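Local coordinates for protein soluble epoxide hydrolase (Bacillus megaterium, PDB 4INZ) that belongs to the alpha/beta hydrolase fold family, a group of enzymes built around a mostly parallel beta sheet, at residues A[40-45]-A[66-71]; A[108-113]-A[132-137]. The protein carries 1 engineered substitution. One frame throughout, in Å; residues are numbered along the deposited sequence.

Contact 1. Residues A[40-45]-A[66-71]; sequences LMLFLH and HTVALD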
ATOM      1  N   LEU A  40     -12.307 -13.860  -0.642  1.00 25.78           N
ATOM      2  CA  LEU A  40     -11.975 -12.442  -0.723  1.00 24.24           C
ATOM      3  C   LEU A  40     -10.500 -12.215  -1.036  1.00 25.30           C
ATOM      4  O   LEU A  40      -9.619 -12.743  -0.353  1.00 26.61           O
ATOM      5  CB  LEU A  40     -12.327 -11.743   0.590  1.00 23.63           C
ATOM      6  CG  LEU A  40     -12.017 -10.253   0.715  1.00 23.78           C
ATOM      7  CD1 LEU A  40     -12.819  -9.448  -0.310  1.00 22.76           C
ATOM      8  CD2 LEU A  40     -12.317  -9.785   2.141  1.00 24.53           C
ATOM      9  N   MET A  41     -10.251 -11.428  -2.079  1.00 21.90           N
ATOM     10  CA  MET A  41      -8.928 -10.892  -2.356  1.00 20.65           C
ATOM     11  C   MET A  41      -9.032  -9.379  -2.172  1.00 20.53           C
ATOM     12  O   MET A  41      -9.654  -8.680  -2.978  1.00 21.05           O
ATOM     13  CB  MET A  41      -8.470 -11.250  -3.771  1.00 22.48           C
ATOM     14  CG  MET A  41      -7.034 -10.827  -4.077  1.00 20.35           C
ATOM     15  SD  MET A  41      -6.508 -11.337  -5.723  1.00 21.56           S
ATOM     16  CE  MET A  41      -6.275 -13.105  -5.459  1.00 23.52           C
ATOM     17  N   LEU A  42      -8.449  -8.889  -1.085  1.00 20.12           N
ATOM     18  CA  LEU A  42      -8.566  -7.487  -0.698  1.00 19.92           C
ATOM     19  C   LEU A  42      -7.269  -6.748  -1.005  1.00 19.59           C
ATOM     20  O   LEU A  42      -6.201  -7.154  -0.546  1.00 21.11           O
ATOM     21  CB  LEU A  42      -8.878  -7.400   0.795  1.00 20.95           C
ATOM     22  CG  LEU A  42      -8.982  -6.013   1.426  1.00 20.63           C
ATOM     23  CD1 LEU A  42     -10.123  -5.224   0.789  1.00 22.74           C
ATOM     24  CD2 LEU A  42      -9.195  -6.139   2.938  1.00 22.36           C
ATOM     25  N   PHE A  43      -7.372  -5.675  -1.790  1.00 18.42           N
ATOM     26  CA  PHE A  43      -6.209  -4.912  -2.259  1.00 16.20           C
ATOM     27  C   PHE A  43      -6.120  -3.576  -1.529  1.00 18.12           C
ATOM     28  O   PHE A  43      -7.116  -2.839  -1.451  1.00 19.61           O
ATOM     29  CB  PHE A  43      -6.334  -4.591  -3.757  1.00 16.06           C
ATOM     30  CG  PHE A  43      -6.406  -5.792  -4.656  1.00 16.52           C
ATOM     31  CD1 PHE A  43      -7.618  -6.442  -4.875  1.00 17.73           C
ATOM     32  CD2 PHE A  43      -5.273  -6.234  -5.332  1.00 17.76           C
ATOM     33  CE1 PHE A  43      -7.692  -7.536  -5.722  1.00 17.71           C
ATOM     34  CE2 PHE A  43      -5.332  -7.334  -6.186  1.00 17.33           C
ATOM     35  CZ  PHE A  43      -6.545  -7.982  -6.388  1.00 17.31           C
ATOM     36  N   LEU A  44      -4.928  -3.253  -1.032  1.00 17.02           N
ATOM     37  CA  LEU A  44      -4.675  -1.994  -0.336  1.00 16.95           C
ATOM     38  C   LEU A  44      -3.582  -1.197  -1.038  1.00 17.84           C
ATOM     39  O   LEU A  44      -2.412  -1.616  -1.070  1.00 17.93           O
ATOM     40  CB  LEU A  44      -4.216  -2.262   1.101  1.00 17.36           C
ATOM     41  CG  LEU A  44      -5.075  -3.180   1.970  1.00 19.05           C
ATOM     42  CD1 LEU A  44      -4.501  -3.221   3.376  1.00 19.73           C
ATOM     43  CD2 LEU A  44      -6.528  -2.711   1.996  1.00 20.65           C
ATOM     44  N   HIS A  45      -3.967  -0.045  -1.579  1.00 16.97           N
ATOM     45  CA  HIS A  45      -3.052   0.866  -2.250  1.00 15.00           C
ATOM     46  C   HIS A  45      -2.264   1.687  -1.245  1.00 14.81           C
ATOM     47  O   HIS A  45      -2.440   1.550  -0.026  1.00 17.36           O
ATOM     48  CB  HIS A  45      -3.850   1.833  -3.124  1.00 16.60           C
ATOM     49  CG  HIS A  45      -4.659   2.807  -2.323  1.00 17.25           C
ATOM     50  ND1 HIS A  45      -4.142   3.997  -1.861  1.00 17.61           N
ATOM     51  CD2 HIS A  45      -5.932   2.742  -1.863  1.00 17.21           C
ATOM     52  CE1 HIS A  45      -5.069   4.633  -1.164  1.00 17.45           C
ATOM     53  NE2 HIS A  45      -6.163   3.892  -1.149  1.00 17.92           N
ATOM     54  N   HIS A  66     -13.510 -12.940  -5.194  1.00 22.72           N
ATOM     55  CA  HIS A  66     -14.205 -11.686  -4.960  1.00 22.54           C
ATOM     56  C   HIS A  66     -13.130 -10.631  -4.746  1.00 22.92           C
ATOM     57  O   HIS A  66     -12.563 -10.523  -3.655  1.00 23.71           O
ATOM     58  CB  HIS A  66     -15.108 -11.778  -3.724  1.00 25.28           C
ATOM     59  CG  HIS A  66     -15.898 -10.533  -3.458  1.00 29.08           C
ATOM     60  ND1 HIS A  66     -16.573 -10.319  -2.274  1.00 29.70           N
ATOM     61  CD2 HIS A  66     -16.120  -9.434  -4.221  1.00 30.21           C
ATOM     62  CE1 HIS A  66     -17.180  -9.146  -2.321  1.00 30.41           C
ATOM     63  NE2 HIS A  66     -16.922  -8.589  -3.492  1.00 29.34           N
ATOM     64  N   THR A  67     -12.837  -9.868  -5.794  1.00 22.22           N
ATOM     65  CA  THR A  67     -11.776  -8.868  -5.731  1.00 20.37           C
ATOM     66  C   THR A  67     -12.328  -7.547  -5.220  1.00 21.06           C
ATOM     67  O   THR A  67     -13.225  -6.969  -5.825  1.00 22.88           O
ATOM     68  CB  THR A  67     -11.130  -8.642  -7.112  1.00 22.41           C
ATOM     69  OG1 THR A  67     -12.144  -8.283  -8.056  1.00 23.31           O
ATOM     70  CG2 THR A  67     -10.427  -9.909  -7.586  1.00 22.59           C
ATOM     71  N   VAL A  68     -11.785  -7.077  -4.103  1.00 19.79           N
ATOM     72  CA  VAL A  68     -12.186  -5.801  -3.517  1.00 19.83           C
ATOM     73  C   VAL A  68     -10.968  -4.899  -3.350  1.00 20.60           C
ATOM     74  O   VAL A  68      -9.984  -5.283  -2.705  1.00 20.70           O
ATOM     75  CB  VAL A  68     -12.867  -6.016  -2.140  1.00 21.92           C
ATOM     76  CG1 VAL A  68     -13.080  -4.695  -1.425  1.00 23.63           C
ATOM     77  CG2 VAL A  68     -14.197  -6.744  -2.313  1.00 22.78           C
ATOM     78  N   ALA A  69     -11.020  -3.712  -3.949  1.00 18.83           N
ATOM     79  CA  ALA A  69      -9.949  -2.732  -3.778  1.00 19.45           C
ATOM     80  C   ALA A  69     -10.468  -1.546  -2.974  1.00 20.82           C
ATOM     81  O   ALA A  69     -11.375  -0.833  -3.409  1.00 20.82           O
ATOM     82  CB  ALA A  69      -9.403  -2.273  -5.143  1.00 20.39           C
ATOM     83  N   LEU A  70      -9.895  -1.352  -1.790  1.00 20.42           N
ATOM     84  CA  LEU A  70     -10.346  -0.327  -0.856  1.00 18.37           C
ATOM     85  C   LEU A  70      -9.700   1.028  -1.146  1.00 19.21           C
ATOM     86  O   LEU A  70      -8.520   1.096  -1.492  1.00 20.71           O
ATOM     87  CB  LEU A  70      -9.994  -0.757   0.568  1.00 20.30           C
ATOM     88  CG  LEU A  70     -10.478   0.072   1.756  1.00 23.84           C
ATOM     89  CD1 LEU A  70     -12.002   0.076   1.814  1.00 25.12           C
ATOM     90  CD2 LEU A  70      -9.897  -0.515   3.039  1.00 25.68           C
ATOM     91  N   ASP A  71     -10.478   2.103  -1.009  1.00 17.44           N
ATOM     92  CA  ASP A  71      -9.897   3.437  -0.903  1.00 16.86           C
ATOM     93  C   ASP A  71      -9.645   3.704   0.574  1.00 18.10           C
ATOM     94  O   ASP A  71     -10.595   3.781   1.361  1.00 21.23           O
ATOM     95  CB  ASP A  71     -10.840   4.511  -1.462  1.00 17.53           C
ATOM     96  CG  ASP A  71     -10.959   4.470  -2.983  1.00 19.66           C
ATOM     97  OD1 ASP A  71     -10.010   4.026  -3.670  1.00 18.94           O
ATOM     98  OD2 ASP A  71     -12.004   4.925  -3.493  1.00 22.18           O
TER
HETATM   99  O   HOH W   1      -6.754  -0.476  -2.849  1.00 18.32           O
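Phe-43 O is gripped by two donors. Leu-70 N reaches it at 3.2 Å nearly along the C=O axis, and a bridging water donates to it at 2.8 Å. The same water donates to Leu-70 O and weakly accepts from His-45 N, so it continues the pairing where the strands splay: CA atoms paired at 4.6 Å for Phe-43 and Ala-69 lie 7.4 Å apart at His-45 and Asp-71. Upstream the parallel pairing is regular. Met-41 N gives to His-66 O from above the carbonyl plane, Val-68 N to Met-41 O within it, and Phe-43 N to Val-68 O.

Side chains fill both faces. Leu-40 and Leu-42, each with CG anti to the backbone N (chi1 178° and 177°), cross Val-68 obliquely: CD1 of Leu-40 touches Val-68 CG2 at 3.6 Å, while CD1 of Leu-42 meets Val-68 CG1. On the face of Phe-43, its ring lies alongside Thr-67, CE1 to Thr-67 CB 3.9 Å, with Val-68 O at the ring edge. Helix 55-61 covers Thr-67 and Ala-69 there, and Leu-70 faces helix 89-102.

At the splayed end the His-45 ring turns its CD2 edge to Leu-70 O (3.1 Å), and its NE2 accepts a hydrogen bond from Leu-72 N. As the acceptor of that N-H, NE2 is probably unprotonated, consistent with a neutral imidazole held at the C-terminal end of these central strands.

Contact 2. Residues A[108-113]-A[132-137]; sequences CTLVVH and QKLIAF
Phe-137 leaves the strand with CG anti to the carbonyl carbon (chi1 -66°), which lays its ring back along the sheet. CB sits 3.6 Å from Val-112 O, and the His-113 side chain crosses that of Phe-137 at about a right angle beside CB. CG passes the same carbonyl oxygen more loosely, CD2 comes to 3.5 Å of Val-112 O in the ring plane, and CE2 ends against Val-111 CG1 at 3.6 Å, again at the edge. Val-112 O therefore has the ring rim beside it while it accepts Phe-137 N at 2.8 Å, nearly along its C=O axis.

The remaining backbone bonds run in parallel register between axes 9° apart. Ile-135 N gives to Leu-110 O, and Leu-110 N and Val-112 N give to Lys-133 O and Ile-135 O. At the start, Gln-132 N reaches Cys-108 O at 2.8 Å but with a bent N-H...O angle of 144°, where the chain turns a corner.

On the face of Leu-110, Leu-134 lies alongside it and points the same way, its CD1 reaching Leu-110 CB at 4.0 Å. Val-112 CG2, in the crowded position between N and carbonyl carbon, rests on Ala-136 CB at 3.8 Å. Trp-121 of helix 115-126 covers Leu-134 and Ala-136, whereas helix 291-303 packs on Ile-135 and Phe-137.

The faces are thus apolar toward the C-terminal ends, while Thr-109 and Lys-133 bring in polar groups near the start; backbone groups turned across the contact satisfy one another, and those of Thr-109 and Val-111 pair with strand 40-44.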
ATOM      1  N   CYS A 108      -8.944 -13.507   4.255  1.00 30.71           N
ATOM      2  CA  CYS A 108      -8.794 -13.102   2.871  1.00 27.18           C
ATOM      3  C   CYS A 108      -7.381 -13.355   2.364  1.00 25.40           C
ATOM      4  O   CYS A 108      -6.476 -13.676   3.132  1.00 26.60           O
ATOM      5  CB  CYS A 108      -9.110 -11.611   2.725  1.00 26.41           C
ATOM      6  SG  CYS A 108      -7.890 -10.484   3.487  1.00 26.39           S
ATOM      7  N   THR A 109      -7.208 -13.217   1.057  1.00 22.55           N
ATOM      8  CA  THR A 109      -5.888 -13.054   0.480  1.00 21.12           C
ATOM      9  C   THR A 109      -5.689 -11.554   0.458  1.00 22.58           C
ATOM     10  O   THR A 109      -6.517 -10.840  -0.109  1.00 22.20           O
ATOM     11  CB  THR A 109      -5.846 -13.595  -0.946  1.00 21.25           C
ATOM     12  OG1 THR A 109      -6.060 -15.014  -0.908  1.00 23.91           O
ATOM     13  CG2 THR A 109      -4.492 -13.304  -1.597  1.00 22.05           C
ATOM     14  N   LEU A 110      -4.620 -11.078   1.100  1.00 20.70           N
ATOM     15  CA  LEU A 110      -4.366  -9.647   1.235  1.00 19.38           C
ATOM     16  C   LEU A 110      -3.247  -9.202   0.287  1.00 18.80           C
ATOM     17  O   LEU A 110      -2.138  -9.745   0.320  1.00 21.70           O
ATOM     18  CB  LEU A 110      -3.994  -9.319   2.684  1.00 19.35           C
ATOM     19  CG  LEU A 110      -3.984  -7.839   3.067  1.00 21.32           C
ATOM     20  CD1 LEU A 110      -5.379  -7.253   2.916  1.00 23.08           C
ATOM     21  CD2 LEU A 110      -3.472  -7.654   4.497  1.00 21.87           C
ATOM     22  N   VAL A 111      -3.542  -8.213  -0.554  1.00 17.62           N
ATOM     23  CA  VAL A 111      -2.600  -7.747  -1.582  1.00 16.77           C
ATOM     24  C   VAL A 111      -2.289  -6.274  -1.333  1.00 16.98           C
ATOM     25  O   VAL A 111      -3.200  -5.451  -1.284  1.00 19.42           O
ATOM     26  CB  VAL A 111      -3.208  -7.911  -2.985  1.00 17.57           C
ATOM     27  CG1 VAL A 111      -2.163  -7.606  -4.072  1.00 17.76           C
ATOM     28  CG2 VAL A 111      -3.757  -9.315  -3.142  1.00 18.89           C
ATOM     29  N   VAL A 112      -1.016  -5.936  -1.161  1.00 15.24           N
ATOM     30  CA  VAL A 112      -0.687  -4.636  -0.570  1.00 16.89           C
ATOM     31  C   VAL A 112       0.488  -3.935  -1.240  1.00 17.06           C
ATOM     32  O   VAL A 112       1.354  -4.586  -1.817  1.00 17.66           O
ATOM     33  CB  VAL A 112      -0.393  -4.781   0.943  1.00 18.19           C
ATOM     34  CG1 VAL A 112      -1.591  -5.410   1.661  1.00 18.89           C
ATOM     35  CG2 VAL A 112       0.858  -5.620   1.170  1.00 18.63           C
ATOM     36  N   HIS A 113       0.516  -2.606  -1.133  1.00 16.00           N
ATOM     37  CA  HIS A 113       1.518  -1.779  -1.808  1.00 16.96           C
ATOM     38  C   HIS A 113       1.734  -0.482  -1.017  1.00 18.32           C
ATOM     39  O   HIS A 113       0.769   0.131  -0.561  1.00 18.96           O
ATOM     40  CB  HIS A 113       1.015  -1.462  -3.226  1.00 16.49           C
ATOM     41  CG  HIS A 113       1.865  -0.506  -3.999  1.00 17.10           C
ATOM     42  ND1 HIS A 113       3.203  -0.731  -4.273  1.00 20.04           N
ATOM     43  CD2 HIS A 113       1.548   0.658  -4.617  1.00 14.49           C
ATOM     44  CE1 HIS A 113       3.674   0.265  -5.001  1.00 16.89           C
ATOM     45  NE2 HIS A 113       2.691   1.124  -5.220  1.00 22.03           N
ATOM     46  N   GLN A 132      -5.174 -15.410   4.828  1.00 28.64           N
ATOM     47  CA  GLN A 132      -4.830 -16.719   4.278  1.00 28.06           C
ATOM     48  C   GLN A 132      -3.453 -16.688   3.628  1.00 28.18           C
ATOM     49  O   GLN A 132      -2.609 -17.559   3.862  1.00 28.46           O
ATOM     50  CB  GLN A 132      -5.861 -17.143   3.238  1.00 29.55           C
ATOM     51  CG  GLN A 132      -7.285 -17.182   3.751  1.00 33.59           C
ATOM     52  CD  GLN A 132      -8.280 -17.373   2.632  1.00 39.78           C
ATOM     53  OE1 GLN A 132      -9.480 -17.503   2.868  1.00 44.31           O
ATOM     54  NE2 GLN A 132      -7.786 -17.390   1.398  1.00 42.15           N
ATOM     55  N   LYS A 133      -3.247 -15.682   2.788  1.00 25.61           N
ATOM     56  CA  LYS A 133      -1.977 -15.483   2.111  1.00 26.13           C
ATOM     57  C   LYS A 133      -1.782 -13.990   1.924  1.00 24.68           C
ATOM     58  O   LYS A 133      -2.757 -13.242   1.793  1.00 23.60           O
ATOM     59  CB  LYS A 133      -1.969 -16.160   0.738  1.00 27.36           C
ATOM     60  CG  LYS A 133      -2.120 -17.675   0.750  1.00 29.88           C
ATOM     61  CD  LYS A 133      -1.876 -18.225  -0.649  1.00 33.02           C
ATOM     62  CE  LYS A 133      -1.834 -19.737  -0.661  1.00 38.19           C
ATOM     63  NZ  LYS A 133      -3.175 -20.300  -0.447  1.00 41.11           N
ATOM     64  N   LEU A 134      -0.524 -13.566   1.899  1.00 23.45           N
ATOM     65  CA  LEU A 134      -0.181 -12.162   1.722  1.00 21.57           C
ATOM     66  C   LEU A 134       0.645 -11.976   0.458  1.00 21.11           C
ATOM     67  O   LEU A 134       1.630 -12.689   0.245  1.00 20.23           O
ATOM     68  CB  LEU A 134       0.609 -11.654   2.930  1.00 20.39           C
ATOM     69  CG  LEU A 134       1.125 -10.219   2.845  1.00 19.72           C
ATOM     70  CD1 LEU A 134      -0.042  -9.240   2.889  1.00 20.18           C
ATOM     71  CD2 LEU A 134       2.124  -9.935   3.980  1.00 21.87           C
ATOM     72  N   ILE A 135       0.235 -11.024  -0.380  1.00 18.22           N
ATOM     73  CA  ILE A 135       1.012 -10.653  -1.552  1.00 16.62           C
ATOM     74  C   ILE A 135       1.416  -9.199  -1.387  1.00 17.62           C
ATOM     75  O   ILE A 135       0.561  -8.308  -1.355  1.00 18.71           O
ATOM     76  CB  ILE A 135       0.201 -10.823  -2.847  1.00 16.16           C
ATOM     77  CG1 ILE A 135      -0.287 -12.269  -2.978  1.00 18.59           C
ATOM     78  CG2 ILE A 135       1.037 -10.407  -4.057  1.00 17.13           C
ATOM     79  CD1 ILE A 135      -1.126 -12.534  -4.222  1.00 18.16           C
ATOM     80  N   ALA A 136       2.719  -8.964  -1.246  1.00 17.10           N
ATOM     81  CA  ALA A 136       3.217  -7.624  -0.967  1.00 15.38           C
ATOM     82  C   ALA A 136       4.070  -7.093  -2.111  1.00 16.97           C
ATOM     83  O   ALA A 136       5.005  -7.761  -2.553  1.00 18.41           O
ATOM     84  CB  ALA A 136       4.023  -7.630   0.317  1.00 18.89           C
ATOM     85  N   PHE A 137       3.740  -5.886  -2.571  1.00 17.09           N
ATOM     86  CA  PHE A 137       4.544  -5.166  -3.560  1.00 16.59           C
ATOM     87  C   PHE A 137       5.467  -4.169  -2.852  1.00 18.31           C
ATOM     88  O   PHE A 137       5.535  -4.148  -1.625  1.00 19.48           O
ATOM     89  CB  PHE A 137       3.629  -4.442  -4.572  1.00 16.40           C
ATOM     90  CG  PHE A 137       2.836  -5.378  -5.438  1.00 14.15           C
ATOM     91  CD1 PHE A 137       3.261  -5.675  -6.733  1.00 16.17           C
ATOM     92  CD2 PHE A 137       1.671  -5.976  -4.961  1.00 16.45           C
ATOM     93  CE1 PHE A 137       2.532  -6.554  -7.539  1.00 18.10           C
ATOM     94  CE2 PHE A 137       0.944  -6.862  -5.756  1.00 17.04           C
ATOM     95  CZ  PHE A 137       1.369  -7.149  -7.046  1.00 17.26           C
TER

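From the N terminus, strand 40-44 is followed by helix 55-61 and strand 66-70, and contact 1 closes this beta-alpha-beta unit. The chain then passes through helix 89-102 to strand 108-112, and after helix 115-126 contact 2 closes a second unit on strand 131-137. The two are in series, neither nested nor crossed. In space strand 40-44 lies between 66-70 and 108-112, so the contacts, with centres about 9 Å apart, are joined by the seam between strands 40-44 and 108-112: Leu-44 N to Val-111 O and Leu-40 O to Thr-109 N are probable hydrogen bonds, both 2.8 Å. The two contacts and this seam together join four adjacent parallel strands of the alpha/beta hydrolase sheet.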